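Local coordinates for protein UDP-glucose 4-epimerase (Brucella ovis, PDB 4WOK) that probably interconverts UDP-glucose and UDP-galactose by inverting the sugar at C4, using a bound NAD as redox cofactor, at residues P202-A207 and D213-Y218; S268-V273 and V286-R291; D56-D61 and E73-V78. The protein carries 2 engineered substitutions. All blocks are in the same frame, centred on the assembly; numbering follows the deposited sequence.

Contact 1 (P202-A207 and D213-Y218)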
loop_
_atom_site.group_PDB
_atom_site.type_symbol
_atom_site.label_atom_id
_atom_site.label_comp_id
_atom_site.label_asym_id
_atom_site.label_seq_id
_atom_site.Cartn_x
_atom_site.Cartn_y
_atom_site.Cartn_z
ATOM N N PRO A 202 -7.305 -6.229 -9.985
ATOM C CA PRO A 202 -8.604 -5.635 -10.314
ATOM C C PRO A 202 -8.899 -5.522 -11.802
ATOM O O PRO A 202 -10.032 -5.797 -12.195
ATOM C CB PRO A 202 -8.506 -4.245 -9.688
ATOM C CG PRO A 202 -7.674 -4.493 -8.461
ATOM C CD PRO A 202 -6.609 -5.443 -8.946
ATOM N N ARG A 203 -7.921 -5.116 -12.606
ATOM C CA ARG A 203 -8.142 -5.012 -14.041
ATOM C C ARG A 203 -8.454 -6.385 -14.641
ATOM O O ARG A 203 -9.375 -6.533 -15.451
ATOM C CB ARG A 203 -6.928 -4.380 -14.724
ATOM C CG ARG A 203 -6.813 -2.866 -14.488
ATOM C CD ARG A 203 -5.599 -2.266 -15.191
ATOM N NE ARG A 203 -5.581 -2.567 -16.625
ATOM C CZ ARG A 203 -4.615 -3.255 -17.234
ATOM N NH1 ARG A 203 -3.578 -3.709 -16.534
ATOM N NH2 ARG A 203 -4.679 -3.484 -18.545
ATOM N N ALA A 204 -7.709 -7.403 -14.225
ATOM C CA ALA A 204 -7.941 -8.743 -14.766
ATOM C C ALA A 204 -9.356 -9.219 -14.424
ATOM O O ALA A 204 -10.035 -9.838 -15.246
ATOM C CB ALA A 204 -6.897 -9.722 -14.246
ATOM N N MET A 205 -9.811 -8.905 -13.214
ATOM C CA MET A 205 -11.147 -9.312 -12.779
ATOM C C MET A 205 -12.240 -8.544 -13.507
ATOM O O MET A 205 -13.256 -9.119 -13.923
ATOM C CB MET A 205 -11.302 -9.126 -11.265
ATOM C CG MET A 205 -10.526 -10.146 -10.480
ATOM S SD MET A 205 -10.611 -9.908 -8.699
ATOM C CE MET A 205 -9.769 -11.407 -8.185
ATOM N N MET A 206 -12.038 -7.243 -13.647
ATOM C CA MET A 206 -12.971 -6.416 -14.391
ATOM C C MET A 206 -13.115 -6.939 -15.816
ATOM O O MET A 206 -14.219 -6.987 -16.350
ATOM C CB MET A 206 -12.510 -4.961 -14.401
ATOM C CG MET A 206 -12.631 -4.271 -13.030
ATOM S SD MET A 206 -11.721 -2.712 -12.982
ATOM C CE MET A 206 -12.709 -1.722 -14.102
ATOM N N ALA A 207 -11.998 -7.343 -16.410
ATOM C CA ALA A 207 -12.011 -7.859 -17.781
ATOM C C ALA A 207 -12.780 -9.188 -17.839
ATOM O O ALA A 207 -13.619 -9.389 -18.707
ATOM C CB ALA A 207 -10.599 -8.029 -18.295
ATOM N N ASP A 213 -13.014 -4.530 -21.625
ATOM C CA ASP A 213 -13.093 -5.364 -22.812
ATOM C C ASP A 213 -11.955 -6.371 -22.884
ATOM O O ASP A 213 -12.159 -7.523 -23.274
ATOM C CB ASP A 213 -13.093 -4.492 -24.069
ATOM C CG ASP A 213 -14.442 -3.858 -24.338
ATOM O OD1 ASP A 213 -15.444 -4.602 -24.412
ATOM O OD2 ASP A 213 -14.501 -2.620 -24.485
ATOM N N VAL A 214 -10.747 -5.925 -22.551
ATOM C CA VAL A 214 -9.568 -6.782 -22.645
ATOM C C VAL A 214 -8.605 -6.522 -21.500
ATOM O O VAL A 214 -8.678 -5.494 -20.827
ATOM C CB VAL A 214 -8.797 -6.589 -23.988
ATOM C CG1 VAL A 214 -9.687 -6.861 -25.167
ATOM C CG2 VAL A 214 -8.216 -5.189 -24.083
ATOM N N LEU A 215 -7.712 -7.473 -21.262
ATOM C CA LEU A 215 -6.570 -7.216 -20.403
ATOM C C LEU A 215 -5.324 -7.346 -21.262
ATOM O O LEU A 215 -4.959 -8.445 -21.686
ATOM C CB LEU A 215 -6.513 -8.174 -19.218
ATOM C CG LEU A 215 -5.276 -7.973 -18.334
ATOM C CD1 LEU A 215 -5.422 -6.741 -17.417
ATOM C CD2 LEU A 215 -4.939 -9.213 -17.521
ATOM N N GLU A 216 -4.699 -6.213 -21.559
ATOM C CA GLU A 216 -3.451 -6.231 -22.296
ATOM C C GLU A 216 -2.333 -6.685 -21.366
ATOM O O GLU A 216 -2.146 -6.127 -20.291
ATOM C CB GLU A 216 -3.149 -4.855 -22.900
ATOM C CG GLU A 216 -3.879 -4.594 -24.213
ATOM C CD GLU A 216 -3.530 -3.248 -24.832
ATOM O OE1 GLU A 216 -3.192 -2.312 -24.073
ATOM O OE2 GLU A 216 -3.594 -3.133 -26.076
ATOM N N VAL A 217 -1.612 -7.718 -21.783
ATOM C CA VAL A 217 -0.510 -8.267 -21.006
ATOM C C VAL A 217 0.758 -8.167 -21.833
ATOM O O VAL A 217 0.812 -8.667 -22.952
ATOM C CB VAL A 217 -0.759 -9.739 -20.608
ATOM C CG1 VAL A 217 0.510 -10.367 -20.046
ATOM C CG2 VAL A 217 -1.909 -9.833 -19.615
ATOM N N TYR A 218 1.778 -7.516 -21.285
ATOM C CA TYR A 218 2.979 -7.227 -22.062
ATOM C C TYR A 218 4.084 -8.263 -21.857
ATOM O O TYR A 218 4.931 -8.128 -20.973
ATOM C CB TYR A 218 3.475 -5.812 -21.732
ATOM C CG TYR A 218 2.574 -4.753 -22.337
ATOM C CD1 TYR A 218 2.742 -4.355 -23.657
ATOM C CD2 TYR A 218 1.534 -4.189 -21.607
ATOM C CE1 TYR A 218 1.918 -3.407 -24.236
ATOM C CE2 TYR A 218 0.696 -3.232 -22.179
ATOM C CZ TYR A 218 0.900 -2.851 -23.500
ATOM O OH TYR A 218 0.091 -1.908 -24.098
HETATM O O HOH W 1 -6.939 -3.081 -20.770
#
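Arg-203, Ala-204 and Ala-207 of helix 200-209 pack against Leu-215 at the start of strand 215-218, a partly buried helix-on-strand contact in which apolar touching is joined by one water bridge. The axes of the short helix and strand segments come within 8.9 Å, their N-to-C directions 136° apart. Leu-215 is the side chain shared by all three helix residues. With CG anti to the backbone N (chi1 177°), the branch point is turned to the helix, and the two methyls part there: CD2 of Leu-215 reaches CB of Ala-204 at 3.8 Å, whereas CD1 goes to Arg-203. One turn on, CB of Ala-207 meets CB of Leu-215 at 4.2 Å. The small alanine side chains probably permit the close approach of the backbones, CA of Ala-207 and CA of Val-214 being 5.5 Å apart, and Ala-204 also touches Ile-276 of helix 269-280. In the fold, strand 215-218 pairs in parallel with strand 286-289 in a two-stranded sheet separate from the seven-stranded parallel Rossmann sheet, and helix 200-209 packs at its side. Arg-203 crosses Leu-215 at about a right angle. Its chain bends at chi3 (55°), and CD1 of Leu-215 sits 3.3 Å above one guanidinium face, offset toward the rim. At the edge, in plane, a water accepts from NH2 of Arg-203 (3.2 Å) and donates to O of Val-214 (3.0 Å). The carboxylate of Glu-216 forms a salt bridge with Arg-289.

Contact 2 (S268-V273 and V286-R291)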
loop_
_atom_site.group_PDB
_atom_site.type_symbol
_atom_site.label_atom_id
_atom_site.label_comp_id
_atom_site.label_asym_id
_atom_site.label_seq_id
_atom_site.Cartn_x
_atom_site.Cartn_y
_atom_site.Cartn_z
ATOM N N SER A 268 3.033 -14.997 -11.038
ATOM C CA SER A 268 3.019 -14.592 -12.436
ATOM C C SER A 268 1.623 -14.157 -12.881
ATOM O O SER A 268 0.623 -14.492 -12.245
ATOM C CB SER A 268 3.516 -15.728 -13.334
ATOM O OG SER A 268 2.471 -16.640 -13.599
ATOM N N ILE A 269 1.570 -13.404 -13.975
ATOM C CA ILE A 269 0.303 -12.979 -14.572
ATOM C C ILE A 269 -0.570 -14.183 -14.920
ATOM O O ILE A 269 -1.783 -14.188 -14.671
ATOM C CB ILE A 269 0.531 -12.147 -15.862
ATOM C CG1 ILE A 269 1.422 -10.930 -15.589
ATOM C CG2 ILE A 269 -0.795 -11.748 -16.484
ATOM C CD1 ILE A 269 0.739 -9.813 -14.845
ATOM N N ARG A 270 0.059 -15.198 -15.509
ATOM C CA ARG A 270 -0.650 -16.405 -15.909
ATOM C C ARG A 270 -1.328 -17.052 -14.706
ATOM O O ARG A 270 -2.505 -17.407 -14.778
ATOM C CB ARG A 270 0.301 -17.396 -16.590
ATOM C CG ARG A 270 -0.365 -18.688 -17.056
ATOM C CD ARG A 270 -1.367 -18.433 -18.183
ATOM N NE ARG A 270 -0.716 -17.965 -19.407
ATOM C CZ ARG A 270 -1.303 -17.198 -20.322
ATOM N NH1 ARG A 270 -2.562 -16.804 -20.158
ATOM N NH2 ARG A 270 -0.627 -16.818 -21.399
ATOM N N GLU A 271 -0.598 -17.173 -13.594
ATOM C CA GLU A 271 -1.157 -17.768 -12.381
ATOM C C GLU A 271 -2.418 -17.032 -11.953
ATOM O O GLU A 271 -3.423 -17.642 -11.590
ATOM C CB GLU A 271 -0.151 -17.738 -11.234
ATOM C CG GLU A 271 1.117 -18.554 -11.425
ATOM C CD GLU A 271 2.058 -18.400 -10.236
ATOM O OE1 GLU A 271 1.710 -18.885 -9.139
ATOM O OE2 GLU A 271 3.128 -17.773 -10.384
ATOM N N ILE A 272 -2.347 -15.706 -11.995
ATOM C CA ILE A 272 -3.469 -14.875 -11.596
ATOM C C ILE A 272 -4.669 -15.099 -12.507
ATOM O O ILE A 272 -5.777 -15.345 -12.042
ATOM C CB ILE A 272 -3.073 -13.383 -11.597
ATOM C CG1 ILE A 272 -2.197 -13.093 -10.377
ATOM C CG2 ILE A 272 -4.310 -12.492 -11.586
ATOM C CD1 ILE A 272 -1.440 -11.801 -10.468
ATOM N N VAL A 273 -4.438 -15.021 -13.809
ATOM C CA VAL A 273 -5.494 -15.244 -14.782
ATOM C C VAL A 273 -6.093 -16.644 -14.617
ATOM O O VAL A 273 -7.314 -16.809 -14.592
ATOM C CB VAL A 273 -4.957 -15.041 -16.210
ATOM C CG1 VAL A 273 -5.842 -15.723 -17.230
ATOM C CG2 VAL A 273 -4.822 -13.555 -16.492
ATOM N N VAL A 286 -7.443 -12.065 -22.206
ATOM C CA VAL A 286 -6.084 -11.568 -22.359
ATOM C C VAL A 286 -5.736 -11.215 -23.798
ATOM O O VAL A 286 -6.029 -11.963 -24.725
ATOM C CB VAL A 286 -5.061 -12.595 -21.847
ATOM C CG1 VAL A 286 -3.639 -12.134 -22.135
ATOM C CG2 VAL A 286 -5.249 -12.812 -20.359
ATOM N N ALA A 287 -5.124 -10.051 -23.969
ATOM C CA ALA A 287 -4.518 -9.686 -25.236
ATOM C C ALA A 287 -3.019 -9.622 -25.019
ATOM O O ALA A 287 -2.513 -8.677 -24.416
ATOM C CB ALA A 287 -5.055 -8.359 -25.734
ATOM N N MET A 288 -2.319 -10.643 -25.483
ATOM C CA MET A 288 -0.884 -10.735 -25.288
ATOM C C MET A 288 -0.147 -9.824 -26.265
ATOM O O MET A 288 -0.298 -9.951 -27.480
ATOM C CB MET A 288 -0.423 -12.185 -25.448
ATOM C CG MET A 288 0.954 -12.458 -24.879
ATOM S SD MET A 288 1.046 -12.139 -23.106
ATOM C CE MET A 288 0.144 -13.545 -22.450
ATOM N N ARG A 289 0.630 -8.897 -25.716
ATOM C CA ARG A 289 1.424 -7.942 -26.484
ATOM C C ARG A 289 2.913 -8.209 -26.298
ATOM O O ARG A 289 3.311 -8.927 -25.376
ATOM C CB ARG A 289 1.107 -6.508 -26.057
ATOM C CG ARG A 289 -0.359 -6.142 -26.117
ATOM C CD ARG A 289 -0.738 -5.600 -27.481
ATOM N NE ARG A 289 -0.973 -4.158 -27.445
ATOM C CZ ARG A 289 -0.094 -3.242 -27.835
ATOM N NH1 ARG A 289 -0.405 -1.953 -27.760
ATOM N NH2 ARG A 289 1.093 -3.611 -28.304
ATOM N N ALA A 290 3.731 -7.599 -27.148
ATOM C CA ALA A 290 5.176 -7.749 -27.067
ATOM C C ALA A 290 5.721 -7.266 -25.724
ATOM O O ALA A 290 5.303 -6.231 -25.199
ATOM C CB ALA A 290 5.849 -6.997 -28.208
ATOM N N ARG A 291 6.654 -8.033 -25.173
ATOM C CA ARG A 291 7.344 -7.633 -23.956
ATOM C C ARG A 291 8.116 -6.346 -24.202
ATOM O O ARG A 291 8.726 -6.173 -25.257
ATOM C CB ARG A 291 8.282 -8.745 -23.489
ATOM C CG ARG A 291 9.113 -8.405 -22.265
ATOM C CD ARG A 291 9.848 -9.636 -21.765
ATOM N NE ARG A 291 10.462 -10.377 -22.864
ATOM C CZ ARG A 291 11.661 -10.102 -23.365
ATOM N NH1 ARG A 291 12.371 -9.102 -22.861
ATOM N NH2 ARG A 291 12.151 -10.818 -24.366
#
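The guanidinium of Arg-270 meets the methyl of Met-288 obliquely, with NH2 of Arg-270 3.5 Å from CE of Met-288. The other flat group, the carboxylate of Glu-271, takes no part in the crossing but belongs to a capping box that starts helix 269-280. Here N of Ser-268 donates to OE2 of Glu-271 at 2.9 Å, arriving 53° out of the carboxylate plane, and in return N of Glu-271 donates to OG of Ser-268 at 3.1 Å. Both bonds are nearly straight, with N-H...acceptor angles of 167°. OG of Ser-268 is also hydrogen-bonded to Asp-226, so the cap is tied to a neighbouring loop. The capped helix begins directly after strand 267-268 and lies against strand 286-289 near the surface, a plain packing contact that buries 135 Å² in all. Arg-270 reaches over because its chain folds twice, at chi2 and chi3, and Met-288 bends at the same two torsions to bring its methyl to the arginine. Met-288 also packs on Val-217 of strand 215-218, the partner of its own strand. One turn further along the helix the contact becomes purely apolar: Val-273 and Val-286 each put forward the methyl lying beside the backbone N, and the two CG2 atoms of Val-273 and Val-286 meet at 4.0 Å.

Contact 3 (D56-D61 and E73-V78). Engineered in segment 73-78: Ala-76 (natural residue Val). With NAD (nicotinamide-adenine-dinucleotide), chain B.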
loop_
_atom_site.group_PDB
_atom_site.type_symbol
_atom_site.label_atom_id
_atom_site.label_comp_id
_atom_site.label_asym_id
_atom_site.label_seq_id
_atom_site.Cartn_x
_atom_site.Cartn_y
_atom_site.Cartn_z
ATOM N N ASP A 56 -14.307 8.614 13.930
ATOM C CA ASP A 56 -14.537 9.974 13.454
ATOM C C ASP A 56 -13.922 10.204 12.087
ATOM O O ASP A 56 -13.002 9.500 11.678
ATOM C CB ASP A 56 -13.972 10.992 14.434
ATOM C CG ASP A 56 -14.839 11.150 15.677
ATOM O OD1 ASP A 56 -15.787 10.366 15.836
ATOM O OD2 ASP A 56 -14.566 12.062 16.481
ATOM N N PHE A 57 -14.459 11.195 11.388
ATOM C CA PHE A 57 -13.965 11.591 10.071
ATOM C C PHE A 57 -13.681 13.076 10.053
ATOM O O PHE A 57 -14.513 13.882 10.451
ATOM C CB PHE A 57 -14.971 11.235 8.981
ATOM C CG PHE A 57 -14.594 11.775 7.609
ATOM C CD1 PHE A 57 -13.376 11.445 7.035
ATOM C CD2 PHE A 57 -15.455 12.608 6.911
ATOM C CE1 PHE A 57 -13.019 11.935 5.753
ATOM C CE2 PHE A 57 -15.113 13.099 5.649
ATOM C CZ PHE A 57 -13.891 12.767 5.076
ATOM N N VAL A 58 -12.481 13.434 9.626
ATOM C CA VAL A 58 -12.141 14.821 9.407
ATOM C C VAL A 58 -11.793 14.942 7.943
ATOM O O VAL A 58 -10.804 14.360 7.514
ATOM C CB VAL A 58 -10.958 15.264 10.261
ATOM C CG1 VAL A 58 -10.592 16.720 9.961
ATOM C CG2 VAL A 58 -11.272 15.086 11.761
ATOM N N GLU A 59 -12.601 15.660 7.170
ATOM C CA GLU A 59 -12.227 15.926 5.778
ATOM C C GLU A 59 -11.169 17.012 5.775
ATOM O O GLU A 59 -11.347 18.066 6.384
ATOM C CB GLU A 59 -13.425 16.365 4.930
ATOM C CG GLU A 59 -13.149 16.368 3.410
ATOM C CD GLU A 59 -12.309 17.558 2.904
ATOM O OE1 GLU A 59 -12.627 18.709 3.261
ATOM O OE2 GLU A 59 -11.352 17.350 2.107
ATOM N N GLY A 60 -10.075 16.776 5.071
ATOM C CA GLY A 60 -9.031 17.777 5.005
ATOM C C GLY A 60 -7.859 17.288 4.184
ATOM O O GLY A 60 -7.708 16.082 3.953
ATOM N N ASP A 61 -7.036 18.232 3.749
ATOM C CA ASP A 61 -5.833 17.933 2.997
ATOM C C ASP A 61 -4.640 17.966 3.922
ATOM O O ASP A 61 -4.569 18.826 4.813
ATOM C CB ASP A 61 -5.642 18.954 1.862
ATOM C CG ASP A 61 -4.761 18.421 0.750
ATOM O OD1 ASP A 61 -3.551 18.184 0.984
ATOM O OD2 ASP A 61 -5.293 18.213 -0.357
ATOM N N GLU A 73 -4.203 18.198 17.713
ATOM C CA GLU A 73 -4.420 18.775 19.048
ATOM C C GLU A 73 -5.732 18.278 19.654
ATOM O O GLU A 73 -5.803 17.954 20.849
ATOM C CB GLU A 73 -4.386 20.309 18.975
ATOM C CG GLU A 73 -2.996 20.807 18.587
ATOM C CD GLU A 73 -2.850 22.327 18.576
ATOM O OE1 GLU A 73 -3.868 23.055 18.616
ATOM O OE2 GLU A 73 -1.689 22.787 18.537
ATOM N N LYS A 74 -6.773 18.196 18.837
ATOM C CA LYS A 74 -8.056 17.708 19.332
ATOM C C LYS A 74 -7.988 16.238 19.761
ATOM O O LYS A 74 -8.510 15.868 20.814
ATOM C CB LYS A 74 -9.141 17.889 18.271
ATOM C CG LYS A 74 -10.479 17.291 18.673
ATOM C CD LYS A 74 -11.550 17.547 17.618
ATOM C CE LYS A 74 -12.895 16.976 18.065
ATOM N NZ LYS A 74 -13.989 17.304 17.108
ATOM N N TYR A 75 -7.347 15.398 18.949
ATOM C CA TYR A 75 -7.420 13.955 19.173
ATOM C C TYR A 75 -6.220 13.372 19.928
ATOM O O TYR A 75 -6.297 12.239 20.410
ATOM C CB TYR A 75 -7.594 13.222 17.839
ATOM C CG TYR A 75 -8.972 13.403 17.243
ATOM C CD1 TYR A 75 -10.037 12.639 17.683
ATOM C CD2 TYR A 75 -9.212 14.365 16.258
ATOM C CE1 TYR A 75 -11.301 12.807 17.159
ATOM C CE2 TYR A 75 -10.478 14.542 15.728
ATOM C CZ TYR A 75 -11.515 13.751 16.182
ATOM O OH TYR A 75 -12.781 13.910 15.683
ATOM N N ALA A 76 -5.134 14.140 20.051
ATOM C CA ALA A 76 -3.923 13.668 20.735
ATOM C C ALA A 76 -3.599 12.214 20.389
ATOM O O ALA A 76 -3.511 11.361 21.285
ATOM C CB ALA A 76 -4.074 13.825 22.277
ATOM N N PRO A 77 -3.437 11.915 19.095
ATOM C CA PRO A 77 -3.309 10.510 18.706
ATOM C C PRO A 77 -2.036 9.868 19.232
ATOM O O PRO A 77 -1.002 10.538 19.296
ATOM C CB PRO A 77 -3.291 10.564 17.180
ATOM C CG PRO A 77 -2.832 11.929 16.844
ATOM C CD PRO A 77 -3.288 12.830 17.947
ATOM N N VAL A 78 -2.111 8.591 19.600
ATOM C CA VAL A 78 -0.939 7.878 20.093
ATOM C C VAL A 78 -0.009 7.490 18.946
ATOM O O VAL A 78 1.148 7.134 19.169
ATOM C CB VAL A 78 -1.328 6.610 20.873
ATOM C CG1 VAL A 78 -2.300 6.956 21.984
ATOM C CG2 VAL A 78 -1.931 5.577 19.923
HETATM P PA NAD B . -5.951 5.008 -2.182
HETATM O O1A NAD B . -5.845 6.155 -3.169
HETATM O O2A NAD B . -7.140 4.100 -2.074
HETATM O O5B NAD B . -5.890 5.779 -0.631
HETATM C C5B NAD B . -5.239 7.028 -0.709
HETATM C C4B NAD B . -6.000 7.920 0.307
HETATM O O4B NAD B . -5.271 9.131 0.552
HETATM C C3B NAD B . -7.304 8.270 -0.421
HETATM O O3B NAD B . -8.359 8.069 0.486
HETATM C C2B NAD B . -7.105 9.767 -0.765
HETATM O O2B NAD B . -8.304 10.436 -0.756
HETATM C C1B NAD B . -6.195 10.229 0.431
HETATM N N9A NAD B . -5.337 11.374 0.069
HETATM C C8A NAD B . -4.492 11.532 -1.051
HETATM N N7A NAD B . -3.833 12.695 -1.037
HETATM C C5A NAD B . -4.272 13.321 0.137
HETATM C C6A NAD B . -3.956 14.572 0.711
HETATM N N6A NAD B . -3.073 15.421 0.085
HETATM N N1A NAD B . -4.528 14.936 1.883
HETATM C C2A NAD B . -5.410 14.059 2.462
HETATM N N3A NAD B . -5.816 12.833 2.022
HETATM C C4A NAD B . -5.202 12.505 0.843
HETATM O O3 NAD B . -4.501 4.353 -2.412
HETATM P PN NAD B . -4.142 3.043 -1.537
HETATM O O1N NAD B . -4.963 2.719 -0.322
HETATM O O2N NAD B . -3.675 2.063 -2.556
HETATM O O5D NAD B . -2.543 3.273 -0.924
HETATM C C5D NAD B . -2.455 4.305 -0.072
HETATM C C4D NAD B . -1.020 4.276 0.455
HETATM O O4D NAD B . -0.433 2.939 0.180
HETATM C C3D NAD B . -0.162 5.277 -0.345
HETATM O O3D NAD B . 0.808 5.733 0.543
HETATM C C2D NAD B . 0.455 4.362 -1.408
HETATM O O2D NAD B . 1.667 4.784 -1.893
HETATM C C1D NAD B . 0.769 3.163 -0.482
HETATM N N1N NAD B . 1.091 1.935 -1.370
HETATM C C2N NAD B . 0.027 1.326 -2.032
HETATM C C3N NAD B . 0.304 0.200 -2.849
HETATM C C7N NAD B . -0.836 -0.467 -3.573
HETATM O O7N NAD B . -0.633 -1.469 -4.265
HETATM N N7N NAD B . -2.103 0.067 -3.443
HETATM C C4N NAD B . 1.620 -0.252 -2.973
HETATM C C5N NAD B . 2.661 0.385 -2.298
HETATM C C6N NAD B . 2.386 1.497 -1.489
#
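Tyr-75, in the last turn of helix 65-75, points its CB toward segment 56-61 and ends on the carboxylate of Asp-56. From CB, CG is carried anti to the carbonyl carbon (chi1 -72°), which turns the ring toward Asp-56 and Val-58. One ring face is covered by the preceding residue, with CG of Lys-74 3.9 Å above the plane and offset toward the rim. On the two sides of the ring the partners differ: CE2 of Tyr-75 meets CG2 of Val-58 at 4.1 Å, an oblique apolar touch, while CE1 of Tyr-75 passes 3.4 Å from OD2 of Asp-56. At the tip, OH of Tyr-75 donates a hydrogen bond to OD2 of Asp-56 at 2.7 Å. That oxygen lies at the ring edge, in plane, and accepts through its anti lone pair; the carboxylate plane is turned 79° from the ring. NZ of Lys-74 stays 5.3 Å from OD2 of Asp-56, too far for a salt bridge, though its charge may add a mild attraction.

The arrangement belongs to a beta-alpha-beta crossover of the Rossmann fold: edge strand 57-59 leads through helix 65-75 into the parallel strand 79-82, and the contact joins the C-terminal end of the helix to Val-58 of the strand and to Asp-56 near the strand's start. Ala-76, an engineered substitution, is the first residue past the helix to leave helical angles, with phi 41°. At the other end of segment 56-61 the chain enters the cofactor pocket. There, OD1 of Asp-61 accepts from N6A of NAD at 2.9 Å and also bonds the N of Leu-63, while OD2 is tied to Asn-43, so the carboxylate that reads the adenine amino group is itself held. O of Gly-60 lies 3.4 Å from C2A of the same NAD ring.

How the contacts relate
Contacts 1 and 2 share a two-stranded parallel sheet: strands 215-218 and 286-289 lie side by side, their contact centres 9 Å apart, with probable backbone bonds between Ala-287 N and Leu-215 O and between Arg-289 N and Val-217 O (each 2.8 Å). Contact 1 is the more buried, half of its touching residues being buried; contact 2 has none and is a surface contact. Contact 3, likewise at the surface, sits across the chain's centre, about 22 Å from contact 1 and about 31 Å from contact 2 between nearest atoms. Only contact 3 has a direct hydrogen bond between its segments and touches NAD; contact 1 uses a water, and contact 2 relies on packing.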